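Local coordinates for ribosomal RNA small subunit methyltransferase Nep1 (Archaeoglobus fulgidus, PDB 3O7B), which probably methylates N1 of a specific pseudouridine in 16S ribosomal RNA during ribosome biogenesis, using S-adenosylmethionine as methyl donor, at residues 34-39 / 84-89; 78-83 / 200-205; 113-118 / 153-158; 38-43 / 64-69. All coordinates share one frame; numbering follows the deposited sequence.

Contact 1: residues 34-39 / 84-89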
loop_
_atom_site.group_PDB
_atom_site.type_symbol
_atom_site.label_atom_id
_atom_site.label_comp_id
_atom_site.label_asym_id
_atom_site.label_seq_id
_atom_site.Cartn_x
_atom_site.Cartn_y
_atom_site.Cartn_z
ATOM N N GLU A 34 -13.838 8.799 -7.196
ATOM C CA GLU A 34 -14.251 7.665 -8.016
ATOM C C GLU A 34 -13.569 6.378 -7.547
ATOM O O GLU A 34 -13.119 5.549 -8.355
ATOM C CB GLU A 34 -13.996 7.935 -9.507
ATOM C CG GLU A 34 -14.893 9.046 -10.062
ATOM C CD GLU A 34 -14.666 9.306 -11.523
ATOM O OE1 GLU A 34 -14.119 8.421 -12.215
ATOM O OE2 GLU A 34 -15.064 10.406 -11.975
ATOM N N ALA A 35 -13.528 6.201 -6.227
ATOM C CA ALA A 35 -12.905 4.986 -5.686
ATOM C C ALA A 35 -13.669 3.763 -6.142
ATOM O O ALA A 35 -14.914 3.740 -6.198
ATOM C CB ALA A 35 -12.814 5.041 -4.187
ATOM N N SER A 36 -12.910 2.728 -6.479
ATOM C CA SER A 36 -13.420 1.519 -7.090
ATOM C C SER A 36 -13.940 0.595 -5.992
ATOM O O SER A 36 -13.368 -0.478 -5.706
ATOM C CB SER A 36 -12.282 0.883 -7.895
ATOM O OG SER A 36 -12.747 -0.136 -8.751
ATOM N N LEU A 37 -15.032 1.031 -5.368
ATOM C CA LEU A 37 -15.551 0.436 -4.154
ATOM C C LEU A 37 -17.067 0.334 -4.279
ATOM O O LEU A 37 -17.779 1.345 -4.236
ATOM C CB LEU A 37 -15.153 1.343 -3.003
ATOM C CG LEU A 37 -15.094 0.924 -1.561
ATOM C CD1 LEU A 37 -13.988 -0.100 -1.378
ATOM C CD2 LEU A 37 -14.800 2.168 -0.764
ATOM N N GLU A 38 -17.545 -0.889 -4.463
ATOM C CA GLU A 38 -18.974 -1.160 -4.610
ATOM C C GLU A 38 -19.271 -2.622 -4.340
ATOM O O GLU A 38 -18.398 -3.489 -4.515
ATOM C CB GLU A 38 -19.450 -0.788 -6.028
ATOM C CG GLU A 38 -19.015 -1.747 -7.131
ATOM C CD GLU A 38 -19.288 -1.199 -8.509
ATOM O OE1 GLU A 38 -20.458 -0.825 -8.757
ATOM O OE2 GLU A 38 -18.353 -1.129 -9.331
ATOM N N LEU A 39 -20.512 -2.898 -3.950
ATOM C CA LEU A 39 -20.985 -4.265 -3.851
ATOM C C LEU A 39 -21.278 -4.829 -5.247
ATOM O O LEU A 39 -21.422 -4.078 -6.214
ATOM C CB LEU A 39 -22.225 -4.336 -2.951
ATOM C CG LEU A 39 -22.020 -3.853 -1.512
ATOM C CD1 LEU A 39 -23.334 -3.866 -0.744
ATOM C CD2 LEU A 39 -20.951 -4.679 -0.807
ATOM N N ARG A 84 -13.665 -0.515 -12.536
ATOM C CA ARG A 84 -14.384 -1.245 -11.486
ATOM C C ARG A 84 -13.631 -2.434 -10.922
ATOM O O ARG A 84 -12.731 -2.978 -11.572
ATOM C CB ARG A 84 -15.757 -1.673 -12.003
ATOM C CG ARG A 84 -16.569 -0.489 -12.470
ATOM C CD ARG A 84 -17.870 -0.925 -13.122
ATOM N NE ARG A 84 -18.936 -1.012 -12.138
ATOM C CZ ARG A 84 -20.227 -0.979 -12.437
ATOM N NH1 ARG A 84 -20.612 -0.864 -13.704
ATOM N NH2 ARG A 84 -21.127 -1.047 -11.472
ATOM N N GLY A 85 -14.007 -2.815 -9.703
ATOM C CA GLY A 85 -13.490 -4.011 -9.043
ATOM C C GLY A 85 -12.082 -3.899 -8.501
ATOM O O GLY A 85 -11.403 -4.916 -8.354
ATOM N N ARG A 86 -11.668 -2.687 -8.147
ATOM C CA ARG A 86 -10.286 -2.473 -7.637
ATOM C C ARG A 86 -10.198 -1.757 -6.283
ATOM O O ARG A 86 -9.610 -0.689 -6.184
ATOM C CB ARG A 86 -9.430 -1.788 -8.701
ATOM C CG ARG A 86 -9.265 -2.634 -9.968
ATOM C CD ARG A 86 -8.363 -3.876 -9.747
ATOM N NE ARG A 86 -7.075 -3.461 -9.207
ATOM C CZ ARG A 86 -6.083 -2.947 -9.920
ATOM N NH1 ARG A 86 -6.184 -2.809 -11.234
ATOM N NH2 ARG A 86 -4.969 -2.566 -9.305
ATOM N N PRO A 87 -10.734 -2.390 -5.223
ATOM C CA PRO A 87 -10.690 -1.769 -3.894
ATOM C C PRO A 87 -9.274 -1.699 -3.319
ATOM O O PRO A 87 -9.049 -0.948 -2.362
ATOM C CB PRO A 87 -11.594 -2.669 -3.038
ATOM C CG PRO A 87 -11.650 -3.992 -3.776
ATOM C CD PRO A 87 -11.441 -3.688 -5.231
ATOM N N ASP A 88 -8.337 -2.432 -3.923
ATOM C CA ASP A 88 -6.943 -2.395 -3.452
ATOM C C ASP A 88 -6.351 -1.003 -3.580
ATOM O O ASP A 88 -5.490 -0.592 -2.784
ATOM C CB ASP A 88 -6.082 -3.373 -4.248
ATOM C CG ASP A 88 -6.200 -3.160 -5.739
ATOM O OD1 ASP A 88 -7.287 -3.493 -6.271
ATOM O OD2 ASP A 88 -5.227 -2.672 -6.357
ATOM N N ILE A 89 -6.798 -0.245 -4.582
ATOM C CA ILE A 89 -6.175 1.049 -4.816
ATOM C C ILE A 89 -6.451 2.007 -3.653
ATOM O O ILE A 89 -5.527 2.583 -3.052
ATOM C CB ILE A 89 -6.622 1.676 -6.153
ATOM C CG1 ILE A 89 -6.150 0.798 -7.309
ATOM C CG2 ILE A 89 -6.098 3.103 -6.294
ATOM C CD1 ILE A 89 -6.790 1.160 -8.654
HETATM O O HOH W 1 -10.071 1.903 -5.267
HETATM O O HOH W 2 -15.819 -1.276 -8.253
#
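Buried Ser36, the centre of an inverse gamma turn, sets its hydroxyl against the backbone of 84-89, where Arg86 N donates to OG at 2.8 Å; the same oxygen is also hydrogen-bonded to Lys83 O, so two main-chain groups fix its rotation. With chi1 at -167°, OG lies beside the serine's own carbonyl carbon and near the backbone of 85-86. Farther along, Arg84 grips Glu38 side-on. NE reaches OE2 at 2.9 Å and NH2 reaches OE1 at 2.8 Å, both oxygens met on their syn sides, with the carboxylate and guanidinium planes only 19° apart. A water accepts from Gly85 N and donates to Glu38 OE2, while another joins Ser36 N to Arg86 O. Leu37 CD1 packs on Pro87 CB at 3.9 Å. The same segment carries Arg86, which grips Asp88 side-on, NE to OD1 and NH2 to OD2. Arg86 is predicted to interact with substrate rRNA and Asp88 to stabilise it; the segment probably forms part of the RNA-binding site of this SPOUT methyltransferase.

Contact 2: residues 78-83 / 200-205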
loop_
_atom_site.group_PDB
_atom_site.type_symbol
_atom_site.label_atom_id
_atom_site.label_comp_id
_atom_site.label_asym_id
_atom_site.label_seq_id
_atom_site.Cartn_x
_atom_site.Cartn_y
_atom_site.Cartn_z
ATOM N N LEU A 78 -20.562 -5.178 -17.578
ATOM C CA LEU A 78 -20.658 -3.941 -16.799
ATOM C C LEU A 78 -20.255 -2.699 -17.595
ATOM O O LEU A 78 -19.327 -2.757 -18.394
ATOM C CB LEU A 78 -19.795 -4.036 -15.530
ATOM C CG LEU A 78 -20.177 -5.053 -14.454
ATOM C CD1 LEU A 78 -19.218 -4.857 -13.279
ATOM C CD2 LEU A 78 -21.619 -4.886 -13.991
ATOM N N GLU A 79 -20.945 -1.584 -17.360
ATOM C CA GLU A 79 -20.532 -0.283 -17.896
ATOM C C GLU A 79 -19.300 0.236 -17.154
ATOM O O GLU A 79 -19.071 -0.138 -16.001
ATOM C CB GLU A 79 -21.672 0.740 -17.794
ATOM C CG GLU A 79 -22.930 0.363 -18.580
ATOM C CD GLU A 79 -22.705 0.313 -20.086
ATOM O OE1 GLU A 79 -22.017 1.211 -20.631
ATOM O OE2 GLU A 79 -23.227 -0.625 -20.729
ATOM N N PHE A 80 -18.535 1.104 -17.813
ATOM C CA PHE A 80 -17.256 1.630 -17.302
ATOM C C PHE A 80 -16.423 0.579 -16.552
ATOM O O PHE A 80 -15.847 0.854 -15.480
ATOM C CB PHE A 80 -17.424 2.948 -16.505
ATOM C CG PHE A 80 -18.435 2.889 -15.372
ATOM C CD1 PHE A 80 -18.034 2.596 -14.065
ATOM C CD2 PHE A 80 -19.783 3.200 -15.597
ATOM C CE1 PHE A 80 -18.965 2.556 -13.008
ATOM C CE2 PHE A 80 -20.714 3.160 -14.555
ATOM C CZ PHE A 80 -20.306 2.839 -13.259
ATOM N N ARG A 81 -16.339 -0.609 -17.141
ATOM C CA ARG A 81 -15.774 -1.758 -16.453
ATOM C C ARG A 81 -14.306 -1.543 -16.105
ATOM O O ARG A 81 -13.831 -2.047 -15.074
ATOM C CB ARG A 81 -15.972 -3.057 -17.247
ATOM C CG ARG A 81 -15.508 -4.329 -16.486
ATOM C CD ARG A 81 -14.161 -4.751 -17.016
ATOM N NE ARG A 81 -13.537 -5.884 -16.327
ATOM C CZ ARG A 81 -12.671 -5.774 -15.322
ATOM N NH1 ARG A 81 -12.357 -4.580 -14.817
ATOM N NH2 ARG A 81 -12.123 -6.868 -14.817
ATOM N N GLU A 82 -13.597 -0.774 -16.928
ATOM C CA GLU A 82 -12.176 -0.525 -16.692
ATOM C C GLU A 82 -11.917 0.167 -15.345
ATOM O O GLU A 82 -10.822 0.049 -14.797
ATOM C CB GLU A 82 -11.549 0.262 -17.859
ATOM C CG GLU A 82 -11.934 1.735 -17.957
ATOM C CD GLU A 82 -13.303 1.967 -18.593
ATOM O OE1 GLU A 82 -13.938 0.992 -19.067
ATOM O OE2 GLU A 82 -13.735 3.141 -18.626
ATOM N N LYS A 83 -12.925 0.855 -14.806
ATOM C CA LYS A 83 -12.779 1.539 -13.510
ATOM C C LYS A 83 -13.102 0.667 -12.299
ATOM O O LYS A 83 -12.836 1.070 -11.164
ATOM C CB LYS A 83 -13.695 2.768 -13.447
ATOM C CG LYS A 83 -13.278 3.882 -14.380
ATOM C CD LYS A 83 -14.114 5.119 -14.133
ATOM C CE LYS A 83 -13.532 6.308 -14.863
ATOM N NZ LYS A 83 -14.360 7.539 -14.670
ATOM N N ASP A 200 -10.626 8.236 -17.461
ATOM C CA ASP A 200 -10.573 9.626 -17.016
ATOM C C ASP A 200 -11.735 9.869 -16.074
ATOM O O ASP A 200 -12.668 9.086 -16.051
ATOM C CB ASP A 200 -10.711 10.561 -18.218
ATOM C CG ASP A 200 -9.541 10.453 -19.167
ATOM O OD1 ASP A 200 -9.693 9.786 -20.215
ATOM O OD2 ASP A 200 -8.469 11.013 -18.852
ATOM N N PHE A 201 -11.682 10.956 -15.313
ATOM C CA PHE A 201 -12.796 11.310 -14.434
ATOM C C PHE A 201 -14.098 11.442 -15.212
ATOM O O PHE A 201 -14.103 11.943 -16.340
ATOM C CB PHE A 201 -12.529 12.629 -13.723
ATOM C CG PHE A 201 -11.367 12.576 -12.768
ATOM C CD1 PHE A 201 -11.490 11.922 -11.551
ATOM C CD2 PHE A 201 -10.169 13.200 -13.076
ATOM C CE1 PHE A 201 -10.412 11.879 -10.665
ATOM C CE2 PHE A 201 -9.084 13.158 -12.187
ATOM C CZ PHE A 201 -9.223 12.499 -10.978
ATOM N N PHE A 202 -15.196 10.991 -14.620
ATOM C CA PHE A 202 -16.526 11.311 -15.153
ATOM C C PHE A 202 -16.701 12.822 -15.206
ATOM O O PHE A 202 -16.249 13.564 -14.331
ATOM C CB PHE A 202 -17.617 10.749 -14.250
ATOM C CG PHE A 202 -17.684 9.239 -14.218
ATOM C CD1 PHE A 202 -17.749 8.485 -15.399
ATOM C CD2 PHE A 202 -17.732 8.569 -12.988
ATOM C CE1 PHE A 202 -17.828 7.087 -15.353
ATOM C CE2 PHE A 202 -17.813 7.176 -12.931
ATOM C CZ PHE A 202 -17.862 6.429 -14.116
ATOM N N GLU A 203 -17.406 13.291 -16.233
ATOM C CA GLU A 203 -17.737 14.709 -16.306
ATOM C C GLU A 203 -18.521 15.171 -15.074
ATOM O O GLU A 203 -18.280 16.278 -14.567
ATOM C CB GLU A 203 -18.492 15.034 -17.601
ATOM C CG GLU A 203 -17.611 15.048 -18.847
ATOM C CD GLU A 203 -16.403 15.987 -18.738
ATOM O OE1 GLU A 203 -16.527 17.093 -18.153
ATOM O OE2 GLU A 203 -15.321 15.612 -19.247
ATOM N N GLU A 204 -19.428 14.324 -14.582
ATOM C CA GLU A 204 -20.194 14.641 -13.377
ATOM C C GLU A 204 -19.292 14.936 -12.175
ATOM O O GLU A 204 -19.533 15.880 -11.432
ATOM C CB GLU A 204 -21.194 13.533 -13.028
ATOM C CG GLU A 204 -21.988 13.837 -11.754
ATOM C CD GLU A 204 -23.142 12.880 -11.495
ATOM O OE1 GLU A 204 -23.334 11.913 -12.268
ATOM O OE2 GLU A 204 -23.861 13.108 -10.498
ATOM N N THR A 205 -18.253 14.122 -11.992
ATOM C CA THR A 205 -17.312 14.325 -10.894
ATOM C C THR A 205 -16.667 15.706 -10.968
ATOM O O THR A 205 -16.619 16.441 -9.982
ATOM C CB THR A 205 -16.222 13.236 -10.930
ATOM O OG1 THR A 205 -16.836 11.954 -10.852
ATOM C CG2 THR A 205 -15.228 13.392 -9.771
#
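Lys83 lays its ammonium group over the face of the Phe202 ring, a cation-pi contact in which NZ stands 3.5 Å from the ring centroid and 8° off the ring normal. An extended chain beyond CG delivers the charge there, past the phenylalanine running in the opposite direction. NZ also donates to Asp200 O at 2.7 Å and forms a salt bridge with Glu34, and Phe196 offers the lysine a second cation-pi partner; together these groups probably favour its charged form. Phe202 serves another partner with its edge: CZ points at the face of Phe80, 3.8 Å from Phe80 CG, in a T-shaped pair with planes at 83° and centroids 5.2 Å apart. Next to Phe202, Phe201 lines the S-adenosylhomocysteine pocket. The contact joins the loop leading to helix 87-98 with the N-cap residue of helix 203-209, while Glu34, at the end of strand 28-35, binds both sides.

Contact 3: residues 113-118 / 153-158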
loop_
_atom_site.group_PDB
_atom_site.type_symbol
_atom_site.label_atom_id
_atom_site.label_comp_id
_atom_site.label_asym_id
_atom_site.label_seq_id
_atom_site.Cartn_x
_atom_site.Cartn_y
_atom_site.Cartn_z
ATOM N N ASN A 113 -19.894 5.313 -7.696
ATOM C CA ASN A 113 -21.352 5.466 -7.739
ATOM C C ASN A 113 -21.840 6.745 -7.067
ATOM O O ASN A 113 -23.054 6.952 -6.915
ATOM C CB ASN A 113 -22.030 4.217 -7.167
ATOM C CG ASN A 113 -21.752 2.977 -8.008
ATOM O OD1 ASN A 113 -21.402 1.912 -7.481
ATOM N ND2 ASN A 113 -21.880 3.115 -9.329
ATOM N N GLY A 114 -20.900 7.599 -6.669
ATOM C CA GLY A 114 -21.203 8.920 -6.117
ATOM C C GLY A 114 -21.457 8.997 -4.622
ATOM O O GLY A 114 -21.813 10.065 -4.096
ATOM N N GLU A 115 -21.263 7.879 -3.921
ATOM C CA GLU A 115 -21.448 7.865 -2.473
ATOM C C GLU A 115 -20.265 8.551 -1.795
ATOM O O GLU A 115 -19.151 8.539 -2.336
ATOM C CB GLU A 115 -21.570 6.439 -1.952
ATOM C CG GLU A 115 -22.726 5.679 -2.542
ATOM C CD GLU A 115 -22.391 4.231 -2.775
ATOM O OE1 GLU A 115 -21.331 3.942 -3.395
ATOM O OE2 GLU A 115 -23.189 3.372 -2.347
ATOM N N ILE A 116 -20.505 9.142 -0.632
ATOM C CA ILE A 116 -19.504 9.854 0.129
ATOM C C ILE A 116 -19.292 9.111 1.453
ATOM O O ILE A 116 -20.242 8.930 2.222
ATOM C CB ILE A 116 -19.931 11.332 0.391
ATOM C CG1 ILE A 116 -20.056 12.127 -0.930
ATOM C CG2 ILE A 116 -18.968 12.016 1.323
ATOM C CD1 ILE A 116 -18.778 12.173 -1.762
ATOM N N ILE A 117 -18.058 8.675 1.697
ATOM C CA ILE A 117 -17.682 8.031 2.948
ATOM C C ILE A 117 -16.715 8.928 3.694
ATOM O O ILE A 117 -15.703 9.390 3.144
ATOM C CB ILE A 117 -17.019 6.663 2.666
ATOM C CG1 ILE A 117 -17.967 5.729 1.921
ATOM C CG2 ILE A 117 -16.466 6.047 3.963
ATOM C CD1 ILE A 117 -17.272 4.573 1.195
ATOM N N TRP A 118 -17.027 9.203 4.952
ATOM C CA TRP A 118 -16.141 9.950 5.813
ATOM C C TRP A 118 -15.341 8.948 6.660
ATOM O O TRP A 118 -15.933 8.006 7.209
ATOM C CB TRP A 118 -16.966 10.882 6.717
ATOM C CG TRP A 118 -16.160 11.598 7.753
ATOM C CD1 TRP A 118 -15.365 12.683 7.561
ATOM C CD2 TRP A 118 -16.089 11.293 9.156
ATOM N NE1 TRP A 118 -14.783 13.065 8.745
ATOM C CE2 TRP A 118 -15.216 12.230 9.742
ATOM C CE3 TRP A 118 -16.670 10.311 9.967
ATOM C CZ2 TRP A 118 -14.915 12.233 11.111
ATOM C CZ3 TRP A 118 -16.351 10.300 11.335
ATOM C CH2 TRP A 118 -15.490 11.262 11.886
ATOM N N ILE A 153 -16.075 5.386 10.645
ATOM C CA ILE A 153 -16.306 5.448 9.204
ATOM C C ILE A 153 -17.798 5.495 8.995
ATOM O O ILE A 153 -18.522 4.755 9.635
ATOM C CB ILE A 153 -15.756 4.211 8.458
ATOM C CG1 ILE A 153 -14.335 3.843 8.921
ATOM C CG2 ILE A 153 -15.839 4.446 6.932
ATOM C CD1 ILE A 153 -13.820 2.503 8.326
ATOM N N GLU A 154 -18.274 6.369 8.104
ATOM C CA GLU A 154 -19.717 6.475 7.860
ATOM C C GLU A 154 -20.053 7.068 6.498
ATOM O O GLU A 154 -19.387 8.015 6.070
ATOM C CB GLU A 154 -20.361 7.356 8.937
ATOM C CG GLU A 154 -21.876 7.283 8.952
ATOM C CD GLU A 154 -22.508 8.114 10.052
ATOM O OE1 GLU A 154 -21.989 9.207 10.375
ATOM O OE2 GLU A 154 -23.541 7.664 10.593
ATOM N N PHE A 155 -21.086 6.529 5.843
ATOM C CA PHE A 155 -21.652 7.189 4.652
ATOM C C PHE A 155 -22.301 8.491 5.078
ATOM O O PHE A 155 -22.983 8.547 6.115
ATOM C CB PHE A 155 -22.694 6.321 3.971
ATOM C CG PHE A 155 -22.116 5.188 3.197
ATOM C CD1 PHE A 155 -21.702 5.370 1.890
ATOM C CD2 PHE A 155 -21.951 3.929 3.786
ATOM C CE1 PHE A 155 -21.161 4.310 1.154
ATOM C CE2 PHE A 155 -21.417 2.866 3.061
ATOM C CZ PHE A 155 -21.013 3.052 1.759
ATOM N N LYS A 156 -22.098 9.542 4.285
ATOM C CA LYS A 156 -22.764 10.819 4.547
ATOM C C LYS A 156 -23.818 11.093 3.481
ATOM O O LYS A 156 -23.579 10.837 2.294
ATOM C CB LYS A 156 -21.759 11.970 4.587
ATOM C CG LYS A 156 -20.664 11.831 5.641
ATOM C CD LYS A 156 -21.197 11.791 7.071
ATOM C CE LYS A 156 -20.081 12.138 8.045
ATOM N NZ LYS A 156 -20.564 12.290 9.445
ATOM N N ASP A 157 -24.966 11.647 3.892
ATOM C CA ASP A 157 -26.068 11.914 2.955
ATOM C C ASP A 157 -25.879 13.262 2.263
ATOM O O ASP A 157 -26.744 14.155 2.308
ATOM C CB ASP A 157 -27.430 11.860 3.660
ATOM C CG ASP A 157 -28.601 11.766 2.678
ATOM O OD1 ASP A 157 -28.385 11.473 1.477
ATOM O OD2 ASP A 157 -29.753 11.970 3.127
ATOM N N VAL A 158 -24.718 13.413 1.645
ATOM C CA VAL A 158 -24.367 14.611 0.893
ATOM C C VAL A 158 -23.668 14.171 -0.387
ATOM O O VAL A 158 -23.435 12.978 -0.607
ATOM C CB VAL A 158 -23.455 15.560 1.687
ATOM C CG1 VAL A 158 -24.091 15.954 3.016
ATOM C CG2 VAL A 158 -22.042 14.937 1.909
HETATM O O HOH W 3 -24.098 10.823 -1.996
HETATM O O HOH W 4 -23.314 9.126 0.217
#
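Lys156 N donates to Ile116 O at 2.8 Å, at one end of an antiparallel pairing between strands 116-119 and 150-156 in the mixed sheet of this SPOUT methyltransferase. Beyond it, Trp118 and Glu154 exchange two bonds, Trp118 N to Glu154 O at 2.9 Å and Glu154 N to Trp118 O at 3.0 Å, as a hydrogen-bonded pair. Between them Ile117 and Phe155 form a non-hydrogen-bonded pair, and their side chains run side by side in the same direction: Ile117 CG1 sits over the Phe155 ring face, 4.0 Å from its centroid, in a CH-pi contact, while Glu115 CB meets the ring at its edge. Helix 129-142 covers this side through Leu139 and Phe140. On the other face Lys156 bends at chi2 (-62°), which carries CE alongside Trp118 to 3.6 Å from Trp118 CB. A water also bridges Ile116 N and Lys156 O. Packing is tightest between branched methyls, Ile117 CG2 lying just 3.4 Å from Ile153 CG2.

Contact 4: residues 38-43 / 64-69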
loop_
_atom_site.group_PDB
_atom_site.type_symbol
_atom_site.label_atom_id
_atom_site.label_comp_id
_atom_site.label_asym_id
_atom_site.label_seq_id
_atom_site.Cartn_x
_atom_site.Cartn_y
_atom_site.Cartn_z
ATOM N N GLU A 38 -17.545 -0.889 -4.463
ATOM C CA GLU A 38 -18.974 -1.160 -4.610
ATOM C C GLU A 38 -19.271 -2.622 -4.340
ATOM O O GLU A 38 -18.398 -3.489 -4.515
ATOM C CB GLU A 38 -19.450 -0.788 -6.028
ATOM C CG GLU A 38 -19.015 -1.747 -7.131
ATOM C CD GLU A 38 -19.288 -1.199 -8.509
ATOM O OE1 GLU A 38 -20.458 -0.825 -8.757
ATOM O OE2 GLU A 38 -18.353 -1.129 -9.331
ATOM N N LEU A 39 -20.512 -2.898 -3.950
ATOM C CA LEU A 39 -20.985 -4.265 -3.851
ATOM C C LEU A 39 -21.278 -4.829 -5.247
ATOM O O LEU A 39 -21.422 -4.078 -6.214
ATOM C CB LEU A 39 -22.225 -4.336 -2.951
ATOM C CG LEU A 39 -22.020 -3.853 -1.512
ATOM C CD1 LEU A 39 -23.334 -3.866 -0.744
ATOM C CD2 LEU A 39 -20.951 -4.679 -0.807
ATOM N N ILE A 40 -21.339 -6.150 -5.353
ATOM C CA ILE A 40 -21.571 -6.779 -6.652
ATOM C C ILE A 40 -22.895 -6.249 -7.242
ATOM O O ILE A 40 -23.934 -6.340 -6.577
ATOM C CB ILE A 40 -21.562 -8.324 -6.532
ATOM C CG1 ILE A 40 -20.149 -8.815 -6.159
ATOM C CG2 ILE A 40 -21.995 -8.968 -7.857
ATOM C CD1 ILE A 40 -20.057 -10.304 -5.828
ATOM N N PRO A 41 -22.851 -5.658 -8.461
ATOM C CA PRO A 41 -24.069 -5.151 -9.101
ATOM C C PRO A 41 -25.104 -6.244 -9.341
ATOM O O PRO A 41 -24.766 -7.396 -9.627
ATOM C CB PRO A 41 -23.566 -4.593 -10.438
ATOM C CG PRO A 41 -22.141 -4.297 -10.216
ATOM C CD PRO A 41 -21.669 -5.390 -9.292
ATOM N N GLN A 42 -26.367 -5.839 -9.227
ATOM C CA GLN A 42 -27.529 -6.716 -9.284
ATOM C C GLN A 42 -27.483 -7.685 -10.459
ATOM O O GLN A 42 -27.697 -8.888 -10.291
ATOM C CB GLN A 42 -28.802 -5.862 -9.394
ATOM C CG GLN A 42 -28.708 -4.443 -8.779
ATOM C CD GLN A 42 -27.613 -3.562 -9.410
ATOM O OE1 GLN A 42 -27.405 -3.568 -10.636
ATOM N NE2 GLN A 42 -26.905 -2.812 -8.567
ATOM N N LYS A 43 -27.185 -7.149 -11.638
ATOM C CA LYS A 43 -27.355 -7.875 -12.895
ATOM C C LYS A 43 -26.342 -8.993 -13.150
ATOM O O LYS A 43 -26.509 -9.780 -14.081
ATOM C CB LYS A 43 -27.374 -6.893 -14.069
ATOM C CG LYS A 43 -26.050 -6.196 -14.342
ATOM C CD LYS A 43 -26.156 -5.293 -15.561
ATOM C CE LYS A 43 -24.796 -5.001 -16.171
ATOM N NZ LYS A 43 -24.934 -4.339 -17.500
ATOM N N ILE A 64 -21.316 -8.810 -1.054
ATOM C CA ILE A 64 -19.887 -8.995 -1.345
ATOM C C ILE A 64 -19.343 -7.817 -2.150
ATOM O O ILE A 64 -20.000 -7.306 -3.069
ATOM C CB ILE A 64 -19.658 -10.325 -2.085
ATOM C CG1 ILE A 64 -20.000 -11.502 -1.158
ATOM C CG2 ILE A 64 -18.207 -10.449 -2.592
ATOM C CD1 ILE A 64 -20.091 -12.849 -1.861
ATOM N N LEU A 65 -18.143 -7.370 -1.773
ATOM C CA LEU A 65 -17.468 -6.290 -2.485
ATOM C C LEU A 65 -16.953 -6.796 -3.835
ATOM O O LEU A 65 -16.366 -7.882 -3.935
ATOM C CB LEU A 65 -16.299 -5.759 -1.645
ATOM C CG LEU A 65 -15.811 -4.330 -1.894
ATOM C CD1 LEU A 65 -16.814 -3.266 -1.399
ATOM C CD2 LEU A 65 -14.475 -4.141 -1.184
ATOM N N LEU A 66 -17.183 -6.006 -4.873
ATOM C CA LEU A 66 -16.714 -6.339 -6.212
ATOM C C LEU A 66 -15.187 -6.242 -6.304
ATOM O O LEU A 66 -14.602 -5.221 -5.932
ATOM C CB LEU A 66 -17.399 -5.424 -7.238
ATOM C CG LEU A 66 -17.175 -5.760 -8.713
ATOM C CD1 LEU A 66 -17.839 -7.093 -9.077
ATOM C CD2 LEU A 66 -17.652 -4.624 -9.629
ATOM N N ASP A 67 -14.571 -7.303 -6.804
ATOM C CA ASP A 67 -13.111 -7.462 -6.794
ATOM C C ASP A 67 -12.774 -8.226 -8.054
ATOM O O ASP A 67 -13.100 -9.416 -8.174
ATOM C CB ASP A 67 -12.711 -8.261 -5.542
ATOM C CG ASP A 67 -11.201 -8.530 -5.443
ATOM O OD1 ASP A 67 -10.472 -8.476 -6.455
ATOM O OD2 ASP A 67 -10.738 -8.826 -4.317
ATOM N N ASP A 68 -12.128 -7.550 -9.001
ATOM C CA ASP A 68 -11.891 -8.195 -10.292
ATOM C C ASP A 68 -10.835 -9.301 -10.290
ATOM O O ASP A 68 -10.693 -10.006 -11.290
ATOM C CB ASP A 68 -11.718 -7.175 -11.432
ATOM C CG ASP A 68 -10.300 -6.696 -11.627
ATOM O OD1 ASP A 68 -9.416 -6.908 -10.761
ATOM O OD2 ASP A 68 -10.076 -6.077 -12.691
ATOM N N SER A 69 -10.150 -9.513 -9.164
ATOM C CA SER A 69 -9.282 -10.694 -9.033
ATOM C C SER A 69 -10.096 -11.947 -8.699
ATOM O O SER A 69 -9.576 -13.077 -8.764
ATOM C CB SER A 69 -8.167 -10.466 -7.999
ATOM O OG SER A 69 -7.190 -9.567 -8.505
HETATM O O HOH W 5 -15.306 -2.539 -5.631
#
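Two backbone hydrogen bonds tie 38-43 to 64-69, with Leu39 and Leu65 in a single bridge between them. Leu66 N donates to Glu38 O at 2.8 Å with an N-H...O angle of 172°, and Ile40 N donates to Ile64 O at 2.9 Å; both donors lie nearly along the C=O axis. A water accepts from Glu38 N and donates to Leu66 O, linking the two backbones beside the bridge. Leu65 N is taken by Glu137 OE2 of helix 129-142, and Ile40 O accepts from Arg45 NE. Asp67 caps helix 68-71, its OD1 accepting from Ser69 N at 2.9 Å, while OD2 binds Tyr129 OH. Apolar side chains pack beside the bonds: Ile40 CD1 lies alongside Ile64 CG2 at 3.7 Å, and the Leu66 side chain crosses that of Ile40 at about a right angle. With chi1 at -172°, Leu66 also brings CD2 to 3.6 Å from Glu38 OE2, whose carboxylate is salt-bridged to Arg84. The backbone groups named here thus all have partners, consistent with two buried loops held in register.

Overall arrangement
From the N terminus, strand 28-35 runs into 34-39, which opens contact 1, and the overlapping 38-43 opens contact 4. Contact 4 closes the shorter loop, around helix 48-57, and contact 1 the longer one, returning the chain at the entry to helix 87-98; they share Glu38 and Leu39, and Gly85 O probably accepts from Asp68 N between them. Contact 2 opens at 78-83, before contact 1 has closed, so the two cross, and it ends far along at helix 203-209. Contact 3 lies wholly within that span, pairing two strands of the sheet. Glu34 joins contacts 1 and 2, Arg81 and Asp68 join contacts 2 and 4, and Leu37 packs against Ile117 of contact 3.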